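Local coordinates for protein NADP-dependent alcohol dehydrogenase (Entamoeba histolytica, PDB 2OUI) that catalyses the reversible, NADP-dependent oxidation of alcohols to carbonyl compounds as a tetrameric, zinc-binding medium-chain dehydrogenase, at residues 324-330 with 349-353; 29-33 with 355-359. The protein carries 1 engineered substitution. All coordinates share one frame. Numbering follows the deposited sequence.

In the fold
Strand 27-34 of the GroES-like catalytic domain supplies the earliest of the four segments, 29-33. The chain then runs through the parallel nucleotide-binding sheet and returns, so that contact 2, made with 355-359, closes a loop of 321 intervening residues. Contact 1 lies within that loop: 324-330 and 349-353 are separated by 18 residues, half of them in helix 329-339, and form a beta-alpha-beta unit. Strand 346-350 pairs in parallel with 320-325 and antiparallel with 27-34, placing both contacts on one sheet, their centres about 12 Å apart. They also touch directly: Arg350 NH2 meets Glu356 OE2 at 2.9 Å in a salt bridge, and Tyr353 OH lies 2.7 Å from Pro31 O, probably hydrogen-bonded.

Contact 1: 324-330 with 349-353; sequences FEGLEKV and VRIHY
Val349 lays its CG2 methyl against Phe324 CB and Val330 CG1, both at 3.9 Å, filling the inside of a beta-alpha-beta unit in which parallel strands 320-325 and 346-350 are joined through helix 329-339. The register pairs Phe324 with Val349 (CA-CA 4.6 Å) and Glu325 with Arg350 (4.9 Å), in extended backbone. Two nearly linear hydrogen bonds fix it: Arg350 N to Phe324 O, 3.0 Å and 171°, and Gly326 N to Arg350 O, 2.8 Å and 170°. Gly326 has phi/psi of 106/138°, where a CB would jam against the preceding carbonyl. It opens a type I turn to Lys329, closed by Lys329 N to Gly326 O at 2.9 Å, which leads into the helix. Leu327 (chi1 t) sets CB 4.3 Å from Ile351 CG1, while Leu34 of strand 27-34 packs against Leu327, Val330 and Ile351. Phe324 (chi1 m) sends its ring away from 349-353, onto Ala333 and Leu336 of the helix. On the other sheet face, Arg350 turns from the pair to a salt bridge with Glu356. There Glu325, with chi1 and chi2 both m, accepts a hydrogen bond from a water 3.0 Å from its OE1 and 3.3 Å from His352 ND1.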
loop_
_atom_site.group_PDB
_atom_site.type_symbol
_atom_site.label_atom_id
_atom_site.label_comp_id
_atom_site.label_asym_id
_atom_site.label_seq_id
_atom_site.Cartn_x
_atom_site.Cartn_y
_atom_site.Cartn_z
ATOM N N PHE A 324 -38.346 -0.205 19.203
ATOM C CA PHE A 324 -38.874 -0.616 20.521
ATOM C C PHE A 324 -38.510 0.451 21.563
ATOM O O PHE A 324 -37.581 1.234 21.365
ATOM C CB PHE A 324 -38.201 -1.937 20.970
ATOM C CG PHE A 324 -38.548 -3.134 20.123
ATOM C CD1 PHE A 324 -37.703 -3.538 19.103
ATOM C CD2 PHE A 324 -39.687 -3.884 20.386
ATOM C CE1 PHE A 324 -38.012 -4.657 18.297
ATOM C CE2 PHE A 324 -40.015 -5.002 19.607
ATOM C CZ PHE A 324 -39.172 -5.389 18.563
ATOM N N GLU A 325 -39.212 0.459 22.688
ATOM C CA GLU A 325 -38.829 1.317 23.796
ATOM C C GLU A 325 -38.657 0.449 25.023
ATOM O O GLU A 325 -39.521 -0.381 25.316
ATOM C CB GLU A 325 -39.918 2.344 24.105
ATOM C CG GLU A 325 -40.294 3.253 22.949
ATOM C CD GLU A 325 -39.324 4.411 22.773
ATOM O OE1 GLU A 325 -38.841 4.946 23.802
ATOM O OE2 GLU A 325 -39.055 4.790 21.608
ATOM N N GLY A 326 -37.567 0.668 25.751
ATOM C CA GLY A 326 -37.373 0.008 27.040
ATOM C C GLY A 326 -36.340 -1.087 26.962
ATOM O O GLY A 326 -36.316 -1.874 25.996
ATOM N N LEU A 327 -35.493 -1.147 27.988
ATOM C CA LEU A 327 -34.399 -2.110 28.024
ATOM C C LEU A 327 -34.864 -3.560 27.834
ATOM O O LEU A 327 -34.193 -4.333 27.158
ATOM C CB LEU A 327 -33.592 -1.973 29.314
ATOM C CG LEU A 327 -32.357 -2.883 29.444
ATOM C CD1 LEU A 327 -31.337 -2.690 28.333
ATOM C CD2 LEU A 327 -31.669 -2.685 30.822
ATOM N N GLU A 328 -36.019 -3.912 28.399
ATOM C CA GLU A 328 -36.538 -5.274 28.312
ATOM C C GLU A 328 -36.729 -5.682 26.860
ATOM O O GLU A 328 -36.599 -6.864 26.526
ATOM C CB GLU A 328 -37.872 -5.431 29.042
ATOM C CG GLU A 328 -38.168 -4.345 30.057
ATOM C CD GLU A 328 -38.774 -3.110 29.416
ATOM O OE1 GLU A 328 -38.242 -1.998 29.661
ATOM O OE2 GLU A 328 -39.769 -3.263 28.664
ATOM N N LYS A 329 -37.000 -4.713 25.984
ATOM C CA LYS A 329 -37.274 -5.051 24.577
ATOM C C LYS A 329 -36.071 -5.523 23.762
ATOM O O LYS A 329 -36.264 -5.982 22.636
ATOM C CB LYS A 329 -37.987 -3.909 23.840
ATOM C CG LYS A 329 -39.302 -3.481 24.451
ATOM C CD LYS A 329 -40.315 -4.591 24.510
ATOM C CE LYS A 329 -41.545 -4.127 25.281
ATOM N NZ LYS A 329 -42.557 -5.203 25.376
ATOM N N VAL A 330 -34.851 -5.452 24.306
ATOM C CA VAL A 330 -33.687 -6.020 23.593
ATOM C C VAL A 330 -33.863 -7.518 23.382
ATOM O O VAL A 330 -33.361 -8.069 22.395
ATOM C CB VAL A 330 -32.285 -5.705 24.214
ATOM C CG1 VAL A 330 -32.037 -4.213 24.244
ATOM C CG2 VAL A 330 -32.106 -6.317 25.594
ATOM N N VAL A 349 -33.598 -0.290 19.852
ATOM C CA VAL A 349 -34.312 -0.122 21.098
ATOM C C VAL A 349 -33.850 1.191 21.707
ATOM O O VAL A 349 -32.667 1.413 21.841
ATOM C CB VAL A 349 -33.967 -1.262 22.077
ATOM C CG1 VAL A 349 -34.669 -1.059 23.425
ATOM C CG2 VAL A 349 -34.358 -2.620 21.477
ATOM N N ARG A 350 -34.798 2.037 22.100
ATOM C CA ARG A 350 -34.491 3.303 22.744
ATOM C C ARG A 350 -34.785 3.166 24.236
ATOM O O ARG A 350 -35.806 2.592 24.626
ATOM C CB ARG A 350 -35.309 4.431 22.099
ATOM C CG ARG A 350 -34.894 5.865 22.466
ATOM C CD ARG A 350 -33.510 6.328 21.889
ATOM N NE ARG A 350 -33.340 7.778 22.074
ATOM C CZ ARG A 350 -33.041 8.374 23.231
ATOM N NH1 ARG A 350 -32.835 7.671 24.348
ATOM N NH2 ARG A 350 -32.947 9.698 23.278
ATOM N N ILE A 351 -33.866 3.664 25.064
ATOM C CA ILE A 351 -34.004 3.625 26.520
ATOM C C ILE A 351 -33.910 5.056 27.062
ATOM O O ILE A 351 -33.002 5.803 26.704
ATOM C CB ILE A 351 -32.903 2.761 27.203
ATOM C CG1 ILE A 351 -32.877 1.319 26.670
ATOM C CG2 ILE A 351 -33.109 2.725 28.719
ATOM C CD1 ILE A 351 -31.963 1.122 25.490
ATOM N N HIS A 352 -34.854 5.420 27.915
ATOM C CA HIS A 352 -34.914 6.764 28.504
ATOM C C HIS A 352 -34.678 6.779 30.013
ATOM O O HIS A 352 -34.934 5.786 30.710
ATOM C CB HIS A 352 -36.261 7.429 28.204
ATOM C CG HIS A 352 -36.441 7.792 26.764
ATOM N ND1 HIS A 352 -37.365 7.171 25.952
ATOM C CD2 HIS A 352 -35.804 8.696 25.983
ATOM C CE1 HIS A 352 -37.302 7.688 24.738
ATOM N NE2 HIS A 352 -36.362 8.614 24.730
ATOM N N TYR A 353 -34.193 7.920 30.507
ATOM C CA TYR A 353 -33.957 8.118 31.926
ATOM C C TYR A 353 -34.488 9.497 32.326
ATOM O O TYR A 353 -34.463 10.418 31.510
ATOM C CB TYR A 353 -32.460 8.040 32.218
ATOM C CG TYR A 353 -31.808 6.763 31.717
ATOM C CD1 TYR A 353 -31.250 6.704 30.455
ATOM C CD2 TYR A 353 -31.775 5.615 32.518
ATOM C CE1 TYR A 353 -30.664 5.542 29.991
ATOM C CE2 TYR A 353 -31.167 4.434 32.065
ATOM C CZ TYR A 353 -30.628 4.412 30.809
ATOM O OH TYR A 353 -30.052 3.248 30.356
HETATM O O HOH W 1 -38.794 4.342 26.739
#

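Contact 2: 29-33 with 355-359; sequences VRPLA and DEDTL
Residues 29-31 are extended within strand 27-34, and the chain turns a corner at Leu32 (phi/psi -110/-32°) and Ala33, which both face Val62 in a classic beta bulge. Across the gap, 355-359 has no regular secondary structure and forms a turn near the C terminus, held by Asp355 O, which accepts from Thr358 N (3.1 Å) and Leu359 N (2.8 Å). The backbones stay apart: the nearest CA pair, Leu32 and Glu356, is 8.6 Å, so side chains make the contact. Arg30 spans the gap, chi1 p, then chi2 to chi4 all t, extended beyond CB. Arg30 NH1 and NH2 both donate to Asp355 OD1, at 3.0 and 2.9 Å with angles of 141° and 144°, a forked salt bridge approaching the guanidinium edge. Leu359 CD2 covers one guanidinium face, 3.7 Å from Arg30 NH2, and Tyr353 adds a cation-pi contact. Leu32 CD2 lies 3.9 Å from Glu356 OE2, whose salt bridge is to Arg350. Arg30 NH2 also hydrogen-bonds Gln64 OE1 of strand 61-68, on which Leu359 packs. A buried arginine is thus neutralised by Asp355 and further bonded to Gln64, implying that the C-terminal tail is fastened to the GroES-like domain by charge as well as by apolar packing.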
loop_
_atom_site.group_PDB
_atom_site.type_symbol
_atom_site.label_atom_id
_atom_site.label_comp_id
_atom_site.label_asym_id
_atom_site.label_seq_id
_atom_site.Cartn_x
_atom_site.Cartn_y
_atom_site.Cartn_z
ATOM N N VAL A 29 -20.993 3.134 31.396
ATOM C CA VAL A 29 -21.920 3.743 30.444
ATOM C C VAL A 29 -23.310 3.110 30.591
ATOM O O VAL A 29 -23.424 1.887 30.750
ATOM C CB VAL A 29 -21.380 3.542 28.969
ATOM C CG1 VAL A 29 -22.333 4.146 27.920
ATOM C CG2 VAL A 29 -19.999 4.135 28.809
ATOM N N ARG A 30 -24.365 3.933 30.558
ATOM C CA ARG A 30 -25.741 3.410 30.503
ATOM C C ARG A 30 -26.268 3.543 29.075
ATOM O O ARG A 30 -25.962 4.535 28.391
ATOM C CB ARG A 30 -26.642 4.148 31.513
ATOM C CG ARG A 30 -26.926 5.600 31.185
ATOM C CD ARG A 30 -27.798 6.227 32.327
ATOM N NE ARG A 30 -28.159 7.622 32.085
ATOM C CZ ARG A 30 -28.836 8.381 32.944
ATOM N NH1 ARG A 30 -29.212 7.887 34.116
ATOM N NH2 ARG A 30 -29.143 9.643 32.631
ATOM N N PRO A 31 -27.011 2.522 28.574
ATOM C CA PRO A 31 -27.465 2.597 27.169
ATOM C C PRO A 31 -28.619 3.568 26.924
ATOM O O PRO A 31 -29.561 3.621 27.736
ATOM C CB PRO A 31 -27.966 1.172 26.892
ATOM C CG PRO A 31 -28.468 0.677 28.234
ATOM C CD PRO A 31 -27.437 1.260 29.224
ATOM N N LEU A 32 -28.546 4.295 25.802
ATOM C CA LEU A 32 -29.615 5.180 25.315
ATOM C C LEU A 32 -30.269 4.619 24.059
ATOM O O LEU A 32 -31.430 4.848 23.823
ATOM C CB LEU A 32 -29.064 6.559 24.973
ATOM C CG LEU A 32 -28.478 7.418 26.096
ATOM C CD1 LEU A 32 -27.941 8.688 25.473
ATOM C CD2 LEU A 32 -29.543 7.716 27.142
ATOM N N ALA A 33 -29.502 3.905 23.240
ATOM C CA ALA A 33 -30.086 3.201 22.103
ATOM C C ALA A 33 -29.247 1.950 21.871
ATOM O O ALA A 33 -28.023 1.979 22.030
ATOM C CB ALA A 33 -30.136 4.095 20.850
ATOM N N ASP A 355 -33.138 11.706 34.194
ATOM C CA ASP A 355 -32.054 12.678 34.187
ATOM C C ASP A 355 -31.198 12.569 32.923
ATOM O O ASP A 355 -30.026 12.949 32.930
ATOM C CB ASP A 355 -31.198 12.515 35.449
ATOM C CG ASP A 355 -30.668 11.086 35.639
ATOM O OD1 ASP A 355 -30.979 10.175 34.833
ATOM O OD2 ASP A 355 -29.912 10.879 36.611
ATOM N N GLU A 356 -31.796 12.065 31.840
ATOM C CA GLU A 356 -31.098 11.885 30.565
ATOM C C GLU A 356 -30.478 13.197 30.079
ATOM O O GLU A 356 -29.393 13.202 29.487
ATOM C CB GLU A 356 -32.066 11.338 29.512
ATOM C CG GLU A 356 -31.445 10.947 28.197
ATOM C CD GLU A 356 -32.476 10.401 27.233
ATOM O OE1 GLU A 356 -33.596 10.052 27.679
ATOM O OE2 GLU A 356 -32.170 10.323 26.029
ATOM N N ASP A 357 -31.174 14.307 30.337
ATOM C CA ASP A 357 -30.707 15.612 29.861
ATOM C C ASP A 357 -30.038 16.445 30.964
ATOM O O ASP A 357 -29.497 17.515 30.690
ATOM C CB ASP A 357 -31.835 16.394 29.166
ATOM C CG ASP A 357 -32.283 15.751 27.835
ATOM O OD1 ASP A 357 -31.502 15.007 27.176
ATOM O OD2 ASP A 357 -33.442 15.994 27.442
ATOM N N THR A 358 -30.056 15.943 32.203
ATOM C CA THR A 358 -29.465 16.670 33.336
ATOM C C THR A 358 -28.231 16.004 33.997
ATOM O O THR A 358 -27.465 16.675 34.697
ATOM C CB THR A 358 -30.530 17.018 34.400
ATOM O OG1 THR A 358 -31.173 15.821 34.852
ATOM C CG2 THR A 358 -31.565 17.957 33.814
ATOM N N LEU A 359 -28.018 14.706 33.767
ATOM C CA LEU A 359 -26.939 13.993 34.461
ATOM C C LEU A 359 -25.612 14.722 34.306
ATOM O O LEU A 359 -25.259 15.165 33.212
ATOM C CB LEU A 359 -26.792 12.560 33.937
ATOM C CG LEU A 359 -25.777 11.646 34.624
ATOM C CD1 LEU A 359 -26.204 11.335 36.047
ATOM C CD2 LEU A 359 -25.698 10.368 33.841
#